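Long-range contacts in dihydroorotase (Saccharomyces cerevisiae S288C, PDB 6L0A), which catalyses the reversible, zinc-dependent interconversion of N-carbamoyl-L-aspartate and (S)-dihydroorotate, the third step of de novo pyrimidine biosynthesis: residues H213-I218 against A233-K239; Q332-Q336 against P348-K354. One frame throughout, in Å; residues are numbered along the deposited sequence.

Interaction 1 of 2, residues H213-I218 against A233-K239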
# COMPACT_ATOMS: atom_id res chain seq x y z
N HIS C 213 9.04 -1.43 11.49
CA HIS C 213 9.58 -0.45 10.55
C HIS C 213 11.08 -0.62 10.33
O HIS C 213 11.63 0.02 9.43
CB HIS C 213 9.27 0.97 11.02
CG HIS C 213 7.82 1.33 10.90
ND1 HIS C 213 6.99 1.54 11.98
CD2 HIS C 213 7.05 1.53 9.80
CE1 HIS C 213 5.78 1.83 11.56
NE2 HIS C 213 5.78 1.84 10.24
N LEU C 214 11.76 -1.44 11.14
CA LEU C 214 13.16 -1.79 10.88
C LEU C 214 13.29 -2.88 9.84
O LEU C 214 14.40 -3.15 9.37
CB LEU C 214 13.84 -2.23 12.18
CG LEU C 214 13.79 -1.21 13.33
CD1 LEU C 214 14.62 -1.69 14.51
CD2 LEU C 214 14.25 0.17 12.85
N PHE C 215 12.18 -3.51 9.46
CA PHE C 215 12.13 -4.57 8.45
C PHE C 215 11.36 -4.18 7.20
O PHE C 215 11.79 -4.49 6.09
CB PHE C 215 11.45 -5.82 9.03
CG PHE C 215 12.25 -6.54 10.07
CD1 PHE C 215 12.07 -6.26 11.42
CD2 PHE C 215 13.16 -7.53 9.70
CE1 PHE C 215 12.79 -6.95 12.39
CE2 PHE C 215 13.89 -8.21 10.67
CZ PHE C 215 13.70 -7.92 12.01
N LEU C 216 10.21 -3.53 7.37
CA LEU C 216 9.23 -3.41 6.30
C LEU C 216 9.51 -2.22 5.40
O LEU C 216 10.06 -1.20 5.82
CB LEU C 216 7.81 -3.26 6.86
CG LEU C 216 7.18 -4.40 7.64
CD1 LEU C 216 5.81 -3.96 8.16
CD2 LEU C 216 7.05 -5.66 6.80
N THR C 217 9.05 -2.35 4.16
CA THR C 217 8.98 -1.26 3.22
C THR C 217 7.62 -1.34 2.55
O THR C 217 6.87 -2.29 2.76
CB THR C 217 10.13 -1.36 2.20
OG1 THR C 217 10.38 -0.08 1.64
CG2 THR C 217 9.76 -2.33 1.14
N ILE C 218 7.28 -0.35 1.71
CA ILE C 218 5.97 -0.34 1.06
C ILE C 218 5.72 -1.64 0.28
O ILE C 218 4.58 -2.11 0.20
CB ILE C 218 5.84 0.90 0.15
CG1 ILE C 218 4.45 0.96 -0.49
CG2 ILE C 218 6.96 0.94 -0.90
CD1 ILE C 218 4.15 2.27 -1.18
N ALA C 233 4.84 1.80 6.31
CA ALA C 233 6.25 1.62 5.95
C ALA C 233 6.50 2.22 4.57
O ALA C 233 5.68 2.07 3.66
CB ALA C 233 6.62 0.13 5.97
N LYS C 234 7.62 2.90 4.42
CA LYS C 234 7.84 3.78 3.28
C LYS C 234 8.95 3.20 2.40
O LYS C 234 8.91 2.00 2.11
CB LYS C 234 8.09 5.20 3.77
CG LYS C 234 6.83 5.76 4.44
CD LYS C 234 7.06 7.09 5.11
CE LYS C 234 5.73 7.68 5.60
NZ LYS C 234 5.05 6.94 6.74
N LEU C 235 9.92 3.98 1.96
CA LEU C 235 10.81 3.53 0.90
C LEU C 235 12.08 2.92 1.48
O LEU C 235 12.38 3.09 2.67
CB LEU C 235 11.15 4.70 -0.01
CG LEU C 235 9.92 5.42 -0.57
CD1 LEU C 235 10.33 6.51 -1.54
CD2 LEU C 235 8.99 4.42 -1.24
N PRO C 236 12.85 2.18 0.68
CA PRO C 236 14.13 1.66 1.20
C PRO C 236 15.04 2.73 1.81
O PRO C 236 15.73 2.44 2.80
CB PRO C 236 14.76 1.01 -0.04
CG PRO C 236 13.58 0.58 -0.86
CD PRO C 236 12.57 1.68 -0.68
N ASN C 237 15.06 3.94 1.25
CA ASN C 237 15.90 5.00 1.83
C ASN C 237 15.42 5.39 3.22
O ASN C 237 16.23 5.74 4.09
CB ASN C 237 15.89 6.23 0.91
CG ASN C 237 16.62 7.44 1.52
OD1 ASN C 237 17.85 7.47 1.58
ND2 ASN C 237 15.86 8.44 1.94
N ASP C 238 14.11 5.34 3.46
CA ASP C 238 13.59 5.59 4.79
C ASP C 238 13.97 4.47 5.75
O ASP C 238 14.48 4.73 6.84
CB ASP C 238 12.07 5.75 4.73
CG ASP C 238 11.66 6.88 3.83
OD1 ASP C 238 12.10 8.02 4.11
OD2 ASP C 238 10.91 6.64 2.85
N LYS C 239 13.73 3.22 5.36
CA LYS C 239 14.11 2.12 6.23
C LYS C 239 15.60 2.17 6.56
O LYS C 239 15.99 1.86 7.70
CB LYS C 239 13.74 0.77 5.60
CG LYS C 239 14.16 -0.40 6.47
CD LYS C 239 13.67 -1.73 5.91
CE LYS C 239 14.73 -2.37 5.04
NZ LYS C 239 14.42 -3.80 4.82
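Ala233, Lys239 and Thr217 carry this contact, a worked example of how the loop after strand 205-209 and the start of helix 236-246 in this TIM-barrel hydrolase are tied by a few polar bonds round the Ala233 methyl. That methyl points at residues 213-218 and rests on Leu216, with Ala233 CB 3.7 Å from Leu216 CB. Beside it stands the ring of His213, whose edge is turned to the Ala233 backbone, with His213 CD2 3.9 Å from Ala233 CA; its two nitrogens are engaged by Thr210 (ND1) and by the carbonyl of Pro231 (NE2).

Lys239 reaches back from the first turn of its helix. Its CG stands anti to the backbone N (chi1 178°), which sends the chain along the 213-216 carbonyls; a bend at chi3 then brings Lys239 NZ into a hydrogen bond with Phe215 O, 3.0 Å long, from above the carbonyl plane.

At the other end Lys234 O is gripped twice. Thr217 OG1 donates to Lys234 O at 2.6 Å, and Ile218 N donates to Lys234 O at 2.9 Å, this second bond lying in the carbonyl plane. Thr217 OG1 also sits 3.6 Å from Pro236 CD, while Ile218 CG2 lies alongside Leu235 CD2 at 4.0 Å.

Leu235 is the N-cap residue of helix 236-246, and Asp238 OD2 accepts from its backbone N. The loop 213-218 is thus fastened to the start of that helix, with helix 283-293 packed on Leu214 and Phe215, and His144, Pro150, His152 and Leu154 of the second subunit against the Thr217-Pro236 end.

Interaction 2 of 2, residues Q332-Q336 against P348-K354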
# COMPACT_ATOMS: atom_id res chain seq x y z
N GLN C 332 14.84 -19.77 16.76
CA GLN C 332 13.45 -20.17 16.93
C GLN C 332 12.65 -19.74 15.71
O GLN C 332 13.08 -18.90 14.91
CB GLN C 332 12.83 -19.57 18.19
CG GLN C 332 12.82 -18.05 18.20
CD GLN C 332 12.14 -17.47 19.42
OE1 GLN C 332 11.06 -17.91 19.82
NE2 GLN C 332 12.78 -16.48 20.04
N VAL C 333 11.45 -20.31 15.58
CA VAL C 333 10.60 -20.12 14.41
C VAL C 333 9.31 -19.47 14.88
O VAL C 333 8.61 -20.01 15.74
CB VAL C 333 10.31 -21.45 13.69
CG1 VAL C 333 9.14 -21.29 12.73
CG2 VAL C 333 11.56 -21.93 12.95
N ILE C 334 9.02 -18.30 14.33
CA ILE C 334 7.77 -17.60 14.67
C ILE C 334 6.59 -18.42 14.19
O ILE C 334 6.58 -18.86 13.03
CB ILE C 334 7.76 -16.20 14.04
CG1 ILE C 334 8.95 -15.38 14.53
CG2 ILE C 334 6.45 -15.49 14.35
CD1 ILE C 334 9.32 -14.23 13.62
N PRO C 335 5.58 -18.66 15.02
CA PRO C 335 4.41 -19.43 14.58
C PRO C 335 3.63 -18.71 13.50
O PRO C 335 3.82 -17.52 13.23
CB PRO C 335 3.57 -19.58 15.85
CG PRO C 335 4.03 -18.47 16.75
CD PRO C 335 5.49 -18.28 16.44
N GLN C 336 2.70 -19.45 12.88
CA GLN C 336 1.84 -18.88 11.85
C GLN C 336 0.71 -18.05 12.45
O GLN C 336 0.28 -17.07 11.84
CB GLN C 336 1.23 -19.99 10.98
CG GLN C 336 2.25 -20.76 10.16
CD GLN C 336 2.93 -19.90 9.11
OE1 GLN C 336 2.37 -18.90 8.66
NE2 GLN C 336 4.13 -20.30 8.70
N PRO C 348 1.06 -12.97 13.78
CA PRO C 348 2.20 -12.20 14.28
C PRO C 348 3.09 -11.70 13.15
O PRO C 348 3.11 -12.23 12.04
CB PRO C 348 2.95 -13.21 15.15
CG PRO C 348 2.68 -14.54 14.43
CD PRO C 348 1.26 -14.43 13.95
N PHE C 349 3.83 -10.64 13.47
CA PHE C 349 4.83 -10.11 12.55
C PHE C 349 5.82 -11.19 12.16
O PHE C 349 6.31 -11.94 13.01
CB PHE C 349 5.55 -8.93 13.22
CG PHE C 349 6.57 -8.28 12.37
CD1 PHE C 349 6.25 -7.80 11.11
CD2 PHE C 349 7.87 -8.13 12.83
CE1 PHE C 349 7.20 -7.20 10.33
CE2 PHE C 349 8.83 -7.51 12.06
CZ PHE C 349 8.49 -7.05 10.81
N LYS C 350 6.11 -11.28 10.86
CA LYS C 350 7.13 -12.18 10.32
C LYS C 350 6.79 -13.64 10.60
O LYS C 350 7.69 -14.47 10.77
CB LYS C 350 8.52 -11.85 10.85
CG LYS C 350 9.19 -10.68 10.14
CD LYS C 350 10.48 -10.27 10.81
CE LYS C 350 11.48 -11.43 10.86
NZ LYS C 350 12.09 -11.69 9.52
N ALA C 351 5.50 -13.95 10.62
CA ALA C 351 5.02 -15.30 10.88
C ALA C 351 5.74 -16.32 9.99
O ALA C 351 5.87 -16.12 8.78
CB ALA C 351 3.51 -15.37 10.65
N GLY C 352 6.23 -17.39 10.62
CA GLY C 352 6.94 -18.44 9.92
C GLY C 352 8.42 -18.23 9.76
O GLY C 352 9.12 -19.17 9.35
N ASP C 353 8.94 -17.04 10.07
CA ASP C 353 10.35 -16.76 9.85
C ASP C 353 11.21 -17.30 10.99
O ASP C 353 10.72 -17.68 12.05
CB ASP C 353 10.59 -15.27 9.69
CG ASP C 353 10.06 -14.72 8.38
OD1 ASP C 353 9.58 -15.52 7.55
OD2 ASP C 353 10.14 -13.49 8.19
N LYS C 354 12.52 -17.29 10.76
CA LYS C 354 13.51 -17.63 11.76
C LYS C 354 13.99 -16.39 12.50
O LYS C 354 14.15 -15.32 11.89
CB LYS C 354 14.72 -18.32 11.12
CG LYS C 354 14.60 -19.81 10.92
CD LYS C 354 15.89 -20.36 10.34
CE LYS C 354 15.63 -21.18 9.08
NZ LYS C 354 15.26 -20.32 7.92
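Ile334 and Asp353, with Gly352 beside it, are joined by two main-chain hydrogen bonds, an illustration of how a loop continues the pairing of the short strand 332-333 with the start of strand 354-362. Ile334 N donates to Asp353 O at 2.9 Å, running nearly straight onto the carbonyl, and Gly352 N gives to Ile334 O at 2.8 Å from above the carbonyl plane. Next to them Val333 and Lys354 form an antiparallel non-hydrogen-bonded pair, whose own CA-H groups point to Asp353 O (from Val333) and Gln332 O (from Lys354). Strand 332-333 is an outermost strand of the four-stranded antiparallel sheet.

Apolar contact centres on Ile334. With CG2 anti to the backbone N, Ile334 CG2 faces Pro348 CG at 3.9 Å and Ala351 CA at 3.8 Å, while Ile334 CD1 reaches Lys350 CB at 3.7 Å. Replacing Ile334 by an alanine is likely to open a gap between Pro348 and Lys350, where its CG2 and CD1 methyls now lie.

Within 348-354 two successive type II turns shape the partner surface, and a salt bridge from Lys350 NZ to Asp353 OD2, 3.0 Å long, spans the second. Gly352, at phi 88°, takes a backbone shape that disfavours a side chain, and Gln336 NE2 comes 3.6 Å from Gly352 CA.

The chemistry implies that main-chain bonds set the alignment, while one buried isoleucine packs its side chain against the 348-351 turn, and also on Tyr286 and Leu355.

Overall arrangement
Interaction 1 closes along the chain before interaction 2 opens, and their centres lie 19 Å apart, yet they meet directly through the Phe349 ring. Phe215 CD1 approaches Phe349 CE2 at 3.5 Å, the ring planes inclined at about 65°, and Leu216 CD2 comes 3.9 Å from Phe349 CE1. Interaction 1 is the nearer to the dinuclear zinc site: the side chain of His213 is about 8 Å from a bound zinc ion and also from the malate, and about 5 Å from the side chain of His180, a zinc ligand. Interaction 2 lies farther out. The side chain of Phe349 is about 13 Å from the bound malate.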